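Local coordinates for protein apoptosis regulator CED-9 (Caenorhabditis elegans, PDB 1OHU) that restrains programmed cell death by sequestering the cell-death activator CED-4 until EGL-1 binds CED-9 and releases CED-4, at residues I77-Q83 against Y134-F138; R10-F16 against Q43-M49; Y20-I25 against G111-A116. The protein carries 3 engineered substitutions. All coordinates share one frame; numbering follows the deposited sequence.

Contact 1 of 3, residues I77-Q83 against Y134-F138; sequences ISFSLYQ and YTSLF
Tyr134 reaches across to the loop just before helix 79-86 and donates from OH to Ile77 O at 3.0 Å. The donor comes in tilted from the carbonyl plane. The carbonyl oxygen itself lies at the edge of the tyrosine ring. Phe79 CA sits over one face of this ring, 3.9 Å from its centroid, a CH-pi contact. The Phe79 and Tyr134 rings meet obliquely, with Phe79 CD1 3.4 Å from Tyr134 CD2. Further back along the side chain, Tyr134 CB stands over the centre of the Tyr82 ring, a second CH-pi contact. The tyrosine thus fits between Phe79 and Tyr82, one helical turn apart. Ser78 is the N-cap of their helix and accepts from Leu81 N through OG.

Thr135 comes next. One water bridges its OG1 to Tyr82 OH, 2.9 Å from each. The water donates to OG1, which also bonds Leu131 O in its own helix. Helix 79-86 packs on helix 128-144 within the all-helical Bcl-2 fold, and the two segment axes cross at -68°. Phe79, Tyr82, Tyr134 and Phe138 form an aromatic cluster between them.

Leu137 adds an apolar contact on the more exposed side. Its CD2 lies 3.5 Å from Phe79 CZ. Phe138 has CG anti to its backbone N (chi1 -170°), which carries the ring toward Tyr82 and Gln83. Tyr82 turns its edge to the Phe138 face in an offset edge-to-face pair, planes at 82°. Gln83 CG meets the Phe138 ring at its edge, 3.8 Å from CE2. Arg142 makes a cation-pi contact with Phe138.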
loop_
_atom_site.group_PDB
_atom_site.type_symbol
_atom_site.label_atom_id
_atom_site.label_comp_id
_atom_site.label_asym_id
_atom_site.label_seq_id
_atom_site.Cartn_x
_atom_site.Cartn_y
_atom_site.Cartn_z
ATOM N N ILE A 77 -11.637 9.426 10.017
ATOM C CA ILE A 77 -10.439 8.679 10.370
ATOM C C ILE A 77 -9.312 9.590 10.827
ATOM O O ILE A 77 -8.992 10.581 10.167
ATOM C CB ILE A 77 -9.936 7.853 9.167
ATOM C CG1 ILE A 77 -11.058 6.950 8.658
ATOM C CG2 ILE A 77 -8.715 7.030 9.567
ATOM C CD1 ILE A 77 -10.729 6.239 7.381
ATOM N N SER A 78 -8.708 9.256 11.959
ATOM C CA SER A 78 -7.609 10.056 12.478
ATOM C C SER A 78 -6.312 9.271 12.320
ATOM O O SER A 78 -6.328 8.049 12.171
ATOM C CB SER A 78 -7.845 10.394 13.949
ATOM O OG SER A 78 -7.913 9.208 14.724
ATOM N N PHE A 79 -5.191 9.977 12.350
ATOM C CA PHE A 79 -3.898 9.336 12.201
ATOM C C PHE A 79 -3.669 8.352 13.341
ATOM O O PHE A 79 -3.098 7.280 13.144
ATOM C CB PHE A 79 -2.790 10.389 12.175
ATOM C CG PHE A 79 -1.456 9.854 11.747
ATOM C CD1 PHE A 79 -1.357 8.981 10.669
ATOM C CD2 PHE A 79 -0.296 10.241 12.403
ATOM C CE1 PHE A 79 -0.121 8.495 10.248
ATOM C CE2 PHE A 79 0.952 9.760 11.992
ATOM C CZ PHE A 79 1.036 8.884 10.910
ATOM N N SER A 80 -4.125 8.716 14.532
ATOM C CA SER A 80 -3.968 7.851 15.691
ATOM C C SER A 80 -4.724 6.546 15.474
ATOM O O SER A 80 -4.159 5.466 15.610
ATOM C CB SER A 80 -4.496 8.533 16.946
ATOM O OG SER A 80 -4.311 7.684 18.067
ATOM N N LEU A 81 -6.010 6.654 15.153
ATOM C CA LEU A 81 -6.832 5.476 14.910
ATOM C C LEU A 81 -6.189 4.638 13.797
ATOM O O LEU A 81 -6.133 3.417 13.881
ATOM C CB LEU A 81 -8.239 5.893 14.496
ATOM C CG LEU A 81 -9.357 4.836 14.481
ATOM C CD1 LEU A 81 -10.623 5.486 13.942
ATOM C CD2 LEU A 81 -8.988 3.650 13.605
ATOM N N TYR A 82 -5.712 5.304 12.752
ATOM C CA TYR A 82 -5.075 4.607 11.645
ATOM C C TYR A 82 -3.929 3.737 12.163
ATOM O O TYR A 82 -3.783 2.575 11.777
ATOM C CB TYR A 82 -4.539 5.618 10.621
ATOM C CG TYR A 82 -3.605 4.995 9.602
ATOM C CD1 TYR A 82 -4.099 4.239 8.535
ATOM C CD2 TYR A 82 -2.223 5.109 9.742
ATOM C CE1 TYR A 82 -3.240 3.615 7.643
ATOM C CE2 TYR A 82 -1.357 4.487 8.858
ATOM C CZ TYR A 82 -1.872 3.743 7.813
ATOM O OH TYR A 82 -1.010 3.124 6.943
ATOM N N GLN A 83 -3.119 4.306 13.045
ATOM C CA GLN A 83 -1.986 3.586 13.613
ATOM C C GLN A 83 -2.397 2.416 14.509
ATOM O O GLN A 83 -1.699 1.404 14.569
ATOM C CB GLN A 83 -1.096 4.564 14.379
ATOM C CG GLN A 83 -0.315 5.497 13.463
ATOM C CD GLN A 83 0.476 6.540 14.229
ATOM O OE1 GLN A 83 0.079 7.701 14.309
ATOM N NE2 GLN A 83 1.593 6.127 14.804
ATOM N N TYR A 134 -1.613 9.265 5.421
ATOM C CA TYR A 134 -1.267 8.459 6.587
ATOM C C TYR A 134 -0.350 7.322 6.145
ATOM O O TYR A 134 0.717 7.110 6.716
ATOM C CB TYR A 134 -2.522 7.850 7.219
ATOM C CG TYR A 134 -3.502 8.840 7.796
ATOM C CD1 TYR A 134 -4.787 8.437 8.144
ATOM C CD2 TYR A 134 -3.142 10.175 8.023
ATOM C CE1 TYR A 134 -5.699 9.332 8.703
ATOM C CE2 TYR A 134 -4.045 11.082 8.584
ATOM C CZ TYR A 134 -5.324 10.654 8.921
ATOM O OH TYR A 134 -6.237 11.536 9.469
ATOM N N THR A 135 -0.775 6.597 5.114
ATOM C CA THR A 135 -0.008 5.465 4.603
ATOM C C THR A 135 1.410 5.878 4.198
ATOM O O THR A 135 2.389 5.255 4.604
ATOM C CB THR A 135 -0.735 4.812 3.396
ATOM O OG1 THR A 135 -2.061 4.417 3.789
ATOM C CG2 THR A 135 0.024 3.576 2.918
ATOM N N SER A 136 1.513 6.945 3.417
ATOM C CA SER A 136 2.806 7.449 2.951
ATOM C C SER A 136 3.706 7.892 4.107
ATOM O O SER A 136 4.899 7.608 4.127
ATOM C CB SER A 136 2.595 8.635 2.008
ATOM O OG SER A 136 1.766 8.290 0.910
ATOM N N LEU A 137 3.121 8.602 5.058
ATOM C CA LEU A 137 3.856 9.101 6.208
ATOM C C LEU A 137 4.327 7.956 7.110
ATOM O O LEU A 137 5.494 7.886 7.487
ATOM C CB LEU A 137 2.960 10.070 6.986
ATOM C CG LEU A 137 3.524 10.906 8.133
ATOM C CD1 LEU A 137 2.489 11.948 8.552
ATOM C CD2 LEU A 137 3.887 10.002 9.299
ATOM N N PHE A 138 3.414 7.061 7.454
ATOM C CA PHE A 138 3.745 5.935 8.316
ATOM C C PHE A 138 4.929 5.147 7.761
ATOM O O PHE A 138 5.854 4.804 8.497
ATOM C CB PHE A 138 2.519 5.026 8.464
ATOM C CG PHE A 138 2.661 3.968 9.519
ATOM C CD1 PHE A 138 3.279 2.756 9.232
ATOM C CD2 PHE A 138 2.151 4.174 10.796
ATOM C CE1 PHE A 138 3.384 1.759 10.201
ATOM C CE2 PHE A 138 2.248 3.187 11.772
ATOM C CZ PHE A 138 2.865 1.976 11.477
HETATM O O HOH W 1 -2.320 1.740 4.755
#

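Contact 2 of 3, residues R10-F16 against Q43-M49; sequences RLDIEGF and QPEHEMM
Phe16 and His46 form an edge-to-face pair. The histidine directs its edge at the phenylalanine face, with ring centroids 4.6 Å apart and planes at 89°. His46 ND1 stands over the centre of the Phe16 ring. It is buried here and has no polar partner in the model. Gly15 O lies over one face of the imidazole and Gln43 CB over the opposite one, so the ring lies between the Gly15 carbonyl and Gln43 of its own segment. With no side chain at Gly15, the ring can come close to the backbone: His46 CE1 is 3.4 Å from Gly15 C. Phe16 also touches Glu45 CB through CZ at 3.5 Å, and Met49 CB lies at the edge of the Phe16 ring. Trp154 stacks with Phe16.

Residues 13-16 belong to the predicted BH4 motif. The contact joins the beginning of helix 13-27 to the beginning of helix 44-71 in the Bcl-2 fold.

Arg10 makes the polar part of the contact, ahead of helix 13-27. Its guanidinium grips Glu45 end-on in a salt bridge, NH2 to OE1 and NH1 to OE2, both 3.0 Å. Both carboxylate oxygens are met from above their plane. NH1 also donates to Gln43 OE1 at 2.7 Å, on a lone pair in the carbonyl plane. The bend at chi3 (67°) turns the arginine end toward these acceptors. Leu11 CD2 lies over one guanidinium face and packs 3.7 Å from Glu45 CD.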
loop_
_atom_site.group_PDB
_atom_site.type_symbol
_atom_site.label_atom_id
_atom_site.label_comp_id
_atom_site.label_asym_id
_atom_site.label_seq_id
_atom_site.Cartn_x
_atom_site.Cartn_y
_atom_site.Cartn_z
ATOM N N ARG A 10 12.607 9.478 -7.681
ATOM C CA ARG A 10 11.938 8.517 -8.553
ATOM C C ARG A 10 11.185 7.457 -7.748
ATOM O O ARG A 10 10.184 6.911 -8.212
ATOM C CB ARG A 10 12.975 7.834 -9.452
ATOM C CG ARG A 10 12.395 7.075 -10.632
ATOM C CD ARG A 10 13.495 6.407 -11.451
ATOM N NE ARG A 10 14.152 5.329 -10.711
ATOM C CZ ARG A 10 13.623 4.125 -10.525
ATOM N NH1 ARG A 10 12.433 3.841 -11.035
ATOM N NH2 ARG A 10 14.272 3.210 -9.818
ATOM N N LEU A 11 11.670 7.178 -6.541
ATOM C CA LEU A 11 11.055 6.170 -5.688
ATOM C C LEU A 11 10.361 6.718 -4.442
ATOM O O LEU A 11 10.150 5.978 -3.480
ATOM C CB LEU A 11 12.107 5.140 -5.264
ATOM C CG LEU A 11 12.819 4.406 -6.403
ATOM C CD1 LEU A 11 13.844 3.438 -5.828
ATOM C CD2 LEU A 11 11.800 3.665 -7.254
ATOM N N ASP A 12 10.007 8.000 -4.445
ATOM C CA ASP A 12 9.334 8.564 -3.278
ATOM C C ASP A 12 8.166 7.660 -2.929
ATOM O O ASP A 12 7.466 7.167 -3.811
ATOM C CB ASP A 12 8.817 9.978 -3.554
ATOM C CG ASP A 12 9.935 10.994 -3.659
ATOM O OD1 ASP A 12 10.858 10.951 -2.818
ATOM O OD2 ASP A 12 9.887 11.840 -4.576
ATOM N N ILE A 13 7.969 7.437 -1.637
ATOM C CA ILE A 13 6.890 6.588 -1.177
ATOM C C ILE A 13 5.529 7.010 -1.734
ATOM O O ILE A 13 4.716 6.159 -2.078
ATOM C CB ILE A 13 6.866 6.541 0.377
ATOM C CG1 ILE A 13 7.312 5.153 0.844
ATOM C CG2 ILE A 13 5.492 6.895 0.925
ATOM C CD1 ILE A 13 6.553 3.998 0.218
ATOM N N GLU A 14 5.284 8.312 -1.841
ATOM C CA GLU A 14 4.005 8.787 -2.362
ATOM C C GLU A 14 3.670 8.175 -3.704
ATOM O O GLU A 14 2.504 7.873 -3.984
ATOM C CB GLU A 14 3.993 10.311 -2.502
ATOM C CG GLU A 14 3.935 11.034 -1.178
ATOM C CD GLU A 14 5.242 10.966 -0.421
ATOM O OE1 GLU A 14 5.232 11.254 0.794
ATOM O OE2 GLU A 14 6.278 10.637 -1.044
ATOM N N GLY A 15 4.691 8.003 -4.536
ATOM C CA GLY A 15 4.485 7.432 -5.853
ATOM C C GLY A 15 3.894 6.039 -5.798
ATOM O O GLY A 15 3.019 5.702 -6.594
ATOM N N PHE A 16 4.368 5.220 -4.864
ATOM C CA PHE A 16 3.849 3.860 -4.737
ATOM C C PHE A 16 2.422 3.878 -4.199
ATOM O O PHE A 16 1.546 3.165 -4.697
ATOM C CB PHE A 16 4.719 3.024 -3.788
ATOM C CG PHE A 16 6.095 2.727 -4.316
ATOM C CD1 PHE A 16 7.088 3.705 -4.303
ATOM C CD2 PHE A 16 6.401 1.467 -4.824
ATOM C CE1 PHE A 16 8.364 3.430 -4.790
ATOM C CE2 PHE A 16 7.673 1.180 -5.314
ATOM C CZ PHE A 16 8.658 2.164 -5.296
ATOM N N GLN A 43 6.529 3.841 -12.390
ATOM C CA GLN A 43 7.857 3.261 -12.301
ATOM C C GLN A 43 7.721 1.747 -12.268
ATOM O O GLN A 43 6.719 1.218 -11.785
ATOM C CB GLN A 43 8.570 3.737 -11.028
ATOM C CG GLN A 43 8.782 5.239 -10.955
ATOM C CD GLN A 43 9.517 5.767 -12.168
ATOM O OE1 GLN A 43 10.632 5.341 -12.461
ATOM N NE2 GLN A 43 8.896 6.695 -12.884
ATOM N N PRO A 44 8.725 1.025 -12.789
ATOM C CA PRO A 44 8.636 -0.437 -12.773
ATOM C C PRO A 44 8.456 -0.975 -11.352
ATOM O O PRO A 44 7.853 -2.030 -11.153
ATOM C CB PRO A 44 9.953 -0.876 -13.430
ATOM C CG PRO A 44 10.874 0.293 -13.205
ATOM C CD PRO A 44 9.973 1.472 -13.431
ATOM N N GLU A 45 8.973 -0.244 -10.366
ATOM C CA GLU A 45 8.831 -0.655 -8.975
ATOM C C GLU A 45 7.372 -0.522 -8.544
ATOM O O GLU A 45 6.938 -1.186 -7.601
ATOM C CB GLU A 45 9.712 0.191 -8.050
ATOM C CG GLU A 45 11.210 -0.063 -8.176
ATOM C CD GLU A 45 11.835 0.637 -9.372
ATOM O OE1 GLU A 45 13.066 0.516 -9.547
ATOM O OE2 GLU A 45 11.103 1.308 -10.132
ATOM N N HIS A 46 6.628 0.346 -9.228
ATOM C CA HIS A 46 5.209 0.543 -8.935
ATOM C C HIS A 46 4.470 -0.689 -9.442
ATOM O O HIS A 46 3.635 -1.269 -8.746
ATOM C CB HIS A 46 4.638 1.762 -9.677
ATOM C CG HIS A 46 5.193 3.078 -9.232
ATOM N ND1 HIS A 46 5.751 3.274 -7.988
ATOM C CD2 HIS A 46 5.209 4.285 -9.846
ATOM C CE1 HIS A 46 6.084 4.547 -7.853
ATOM N NE2 HIS A 46 5.764 5.180 -8.965
ATOM N N GLU A 47 4.784 -1.070 -10.676
ATOM C CA GLU A 47 4.164 -2.220 -11.314
ATOM C C GLU A 47 4.448 -3.511 -10.562
ATOM O O GLU A 47 3.681 -4.472 -10.654
ATOM C CB GLU A 47 4.622 -2.307 -12.769
ATOM C CG GLU A 47 3.785 -1.435 -13.697
ATOM C CD GLU A 47 4.484 -1.089 -14.998
ATOM O OE1 GLU A 47 5.044 -2.000 -15.648
ATOM O OE2 GLU A 47 4.463 0.102 -15.380
HETATM N N MSE A 48 5.540 -3.529 -9.807
HETATM C CA MSE A 48 5.884 -4.704 -9.017
HETATM C C MSE A 48 5.114 -4.632 -7.709
HETATM O O MSE A 48 4.846 -5.656 -7.080
HETATM C CB MSE A 48 7.388 -4.749 -8.733
HETATM C CG MSE A 48 7.842 -5.913 -7.844
HETATM SE SE MSE A 48 7.450 -7.707 -8.521
HETATM C CE MSE A 48 7.109 -7.314 -10.385
HETATM N N MSE A 49 4.759 -3.415 -7.301
HETATM C CA MSE A 49 4.006 -3.218 -6.066
HETATM C C MSE A 49 2.540 -3.560 -6.295
HETATM O O MSE A 49 1.827 -3.917 -5.355
HETATM C CB MSE A 49 4.133 -1.771 -5.576
HETATM C CG MSE A 49 3.377 -1.471 -4.286
HETATM SE SE MSE A 49 3.923 -2.551 -2.781
HETATM C CE MSE A 49 5.561 -1.641 -2.319
#

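Contact 3 of 3, residues Y20-I25 against G111-A116; sequences YFTHRI and GGFVAA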
loop_
_atom_site.group_PDB
_atom_site.type_symbol
_atom_site.label_atom_id
_atom_site.label_comp_id
_atom_site.label_asym_id
_atom_site.label_seq_id
_atom_site.Cartn_x
_atom_site.Cartn_y
_atom_site.Cartn_z
ATOM N N TYR A 20 -0.675 2.685 -6.405
ATOM C CA TYR A 20 -1.370 1.488 -5.963
ATOM C C TYR A 20 -2.840 1.795 -5.666
ATOM O O TYR A 20 -3.729 1.025 -6.039
ATOM C CB TYR A 20 -0.710 0.877 -4.728
ATOM C CG TYR A 20 -1.309 -0.478 -4.411
ATOM C CD1 TYR A 20 -0.996 -1.593 -5.184
ATOM C CD2 TYR A 20 -2.269 -0.621 -3.411
ATOM C CE1 TYR A 20 -1.629 -2.817 -4.979
ATOM C CE2 TYR A 20 -2.908 -1.839 -3.195
ATOM C CZ TYR A 20 -2.584 -2.933 -3.989
ATOM O OH TYR A 20 -3.242 -4.124 -3.823
ATOM N N PHE A 21 -3.093 2.918 -5.000
ATOM C CA PHE A 21 -4.460 3.319 -4.687
ATOM C C PHE A 21 -5.240 3.430 -5.997
ATOM O O PHE A 21 -6.315 2.857 -6.144
ATOM C CB PHE A 21 -4.462 4.669 -3.954
ATOM C CG PHE A 21 -4.296 4.563 -2.446
ATOM C CD1 PHE A 21 -3.413 3.646 -1.883
ATOM C CD2 PHE A 21 -4.995 5.427 -1.593
ATOM C CE1 PHE A 21 -3.223 3.586 -0.495
ATOM C CE2 PHE A 21 -4.813 5.378 -0.210
ATOM C CZ PHE A 21 -3.922 4.453 0.340
ATOM N N THR A 22 -4.683 4.159 -6.955
ATOM C CA THR A 22 -5.326 4.336 -8.252
ATOM C C THR A 22 -5.658 2.990 -8.912
ATOM O O THR A 22 -6.765 2.784 -9.410
ATOM C CB THR A 22 -4.417 5.143 -9.186
ATOM O OG1 THR A 22 -4.135 6.411 -8.586
ATOM C CG2 THR A 22 -5.079 5.358 -10.524
ATOM N N HIS A 23 -4.692 2.078 -8.900
ATOM C CA HIS A 23 -4.854 0.760 -9.496
ATOM C C HIS A 23 -5.882 -0.103 -8.768
ATOM O O HIS A 23 -6.722 -0.747 -9.399
ATOM C CB HIS A 23 -3.508 0.039 -9.523
ATOM C CG HIS A 23 -3.611 -1.410 -9.877
ATOM N ND1 HIS A 23 -3.932 -1.846 -11.145
ATOM C CD2 HIS A 23 -3.484 -2.522 -9.115
ATOM C CE1 HIS A 23 -3.997 -3.166 -11.149
ATOM N NE2 HIS A 23 -3.730 -3.601 -9.929
ATOM N N ARG A 24 -5.824 -0.122 -7.443
ATOM C CA ARG A 24 -6.768 -0.930 -6.686
ATOM C C ARG A 24 -8.196 -0.404 -6.828
ATOM O O ARG A 24 -9.151 -1.180 -6.898
ATOM C CB ARG A 24 -6.367 -0.991 -5.208
ATOM C CG ARG A 24 -7.244 -1.942 -4.395
ATOM C CD ARG A 24 -7.281 -3.339 -5.007
ATOM N NE ARG A 24 -8.184 -4.230 -4.278
ATOM C CZ ARG A 24 -9.512 -4.207 -4.375
ATOM N NH1 ARG A 24 -10.119 -3.343 -5.177
ATOM N NH2 ARG A 24 -10.237 -5.048 -3.655
ATOM N N ILE A 25 -8.340 0.914 -6.880
ATOM C CA ILE A 25 -9.653 1.522 -7.038
ATOM C C ILE A 25 -10.203 1.224 -8.437
ATOM O O ILE A 25 -11.390 0.959 -8.600
ATOM C CB ILE A 25 -9.574 3.041 -6.843
ATOM C CG1 ILE A 25 -9.282 3.350 -5.367
ATOM C CG2 ILE A 25 -10.863 3.700 -7.325
ATOM C CD1 ILE A 25 -9.035 4.826 -5.082
ATOM N N GLY A 111 -4.125 -0.216 2.390
ATOM C CA GLY A 111 -4.550 1.139 2.081
ATOM C C GLY A 111 -5.360 1.141 0.802
ATOM O O GLY A 111 -6.441 1.723 0.746
ATOM N N GLY A 112 -4.837 0.479 -0.226
ATOM C CA GLY A 112 -5.551 0.418 -1.490
ATOM C C GLY A 112 -6.897 -0.261 -1.315
ATOM O O GLY A 112 -7.895 0.161 -1.883
ATOM N N PHE A 113 -6.907 -1.326 -0.522
ATOM C CA PHE A 113 -8.108 -2.101 -0.241
ATOM C C PHE A 113 -9.201 -1.239 0.397
ATOM O O PHE A 113 -10.351 -1.254 -0.038
ATOM C CB PHE A 113 -7.764 -3.255 0.707
ATOM C CG PHE A 113 -8.951 -4.083 1.119
ATOM C CD1 PHE A 113 -9.507 -5.009 0.245
ATOM C CD2 PHE A 113 -9.510 -3.940 2.388
ATOM C CE1 PHE A 113 -10.604 -5.783 0.629
ATOM C CE2 PHE A 113 -10.601 -4.706 2.780
ATOM C CZ PHE A 113 -11.150 -5.633 1.895
ATOM N N VAL A 114 -8.834 -0.501 1.439
ATOM C CA VAL A 114 -9.780 0.363 2.139
ATOM C C VAL A 114 -10.240 1.527 1.254
ATOM O O VAL A 114 -11.411 1.885 1.246
ATOM C CB VAL A 114 -9.155 0.939 3.421
ATOM C CG1 VAL A 114 -10.202 1.723 4.195
ATOM C CG2 VAL A 114 -8.601 -0.190 4.271
ATOM N N ALA A 115 -9.307 2.124 0.523
ATOM C CA ALA A 115 -9.640 3.228 -0.368
ATOM C C ALA A 115 -10.746 2.777 -1.321
ATOM O O ALA A 115 -11.722 3.492 -1.530
ATOM C CB ALA A 115 -8.413 3.651 -1.156
ATOM N N ALA A 116 -10.597 1.582 -1.887
ATOM C CA ALA A 116 -11.603 1.058 -2.810
ATOM C C ALA A 116 -12.973 0.897 -2.142
ATOM O O ALA A 116 -14.001 0.979 -2.810
ATOM C CB ALA A 116 -11.142 -0.267 -3.386
#
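Phe21 and Arg24 meet Gly111 and Gly112 where helix 13-27, which carries much of the predicted BH4 motif, crosses helix 101-118 of the Bcl-2 fold. The two glycines belong to the predicted BH1 motif. The segment axes approach to 8.3 Å and cross at -50°. With no side chains at the two glycines, the backbones come close: Phe21 CA and Gly112 CA are 4.5 Å apart.

Two aromatic rings rest on glycine backbone. Phe21 lays one ring face against Gly111 O, which is offset toward the rim. Its CE1 lies 3.5 Å from both Gly111 C and Gly112 N. Tyr20 meets Gly112 differently. It brings its ring edge to the CA atom, with CE2 at 3.9 Å. CG is anti to the Tyr20 backbone N (chi1 -171°), which carries this edge to the glycine.

Apolar side-chain contacts continue one turn further on. Ala115 CB touches Phe21 CD2 at 3.9 Å, and Ile25 CD1 also reaches this methyl. Ile25 CG1 rests near the backbone of Ala116. Phe21 also touches Leu131, Phe132 and Thr135 of helix 128-144.

Arg24 makes the remaining contacts, all van der Waals across this interface. Its charge is paired outside it, where NE forms a salt bridge with Glu57 of helix 44-71. The chain bends at chi2 (54°) and runs beside Phe113, pointing the same way. The guanidinium reaches Ala116 CB with NH1, at 3.7 Å. Nearer the backbone, Arg24 CG lies 3.3 Å from Gly112 O.

The chain is the helical Bcl-2-like part of the longer CED-9 protein. Contacts 2 and 3 share helix 13-27, which carries much of the predicted BH4 motif. Contact 2 joins its beginning to helix 44-71, and contact 3 joins its later part to helix 101-118. Their centres are about 14 Å apart, and Met49 O touches Tyr20 CE1 at 3.6 Å. Contact 1 lies further out, its centre about 20 Å from contact 2 and 15 Å from contact 3. Helix 128-144 connects it to both. Thr135 OG1 packs 3.9 Å from Phe21 CZ, and Ser136 O 3.3 Å from Ile13 CG2. Residues 13-25 thus pack against helices 44-71, 101-118 and 128-144, and through Phe16 against Trp154 of helix 154-172.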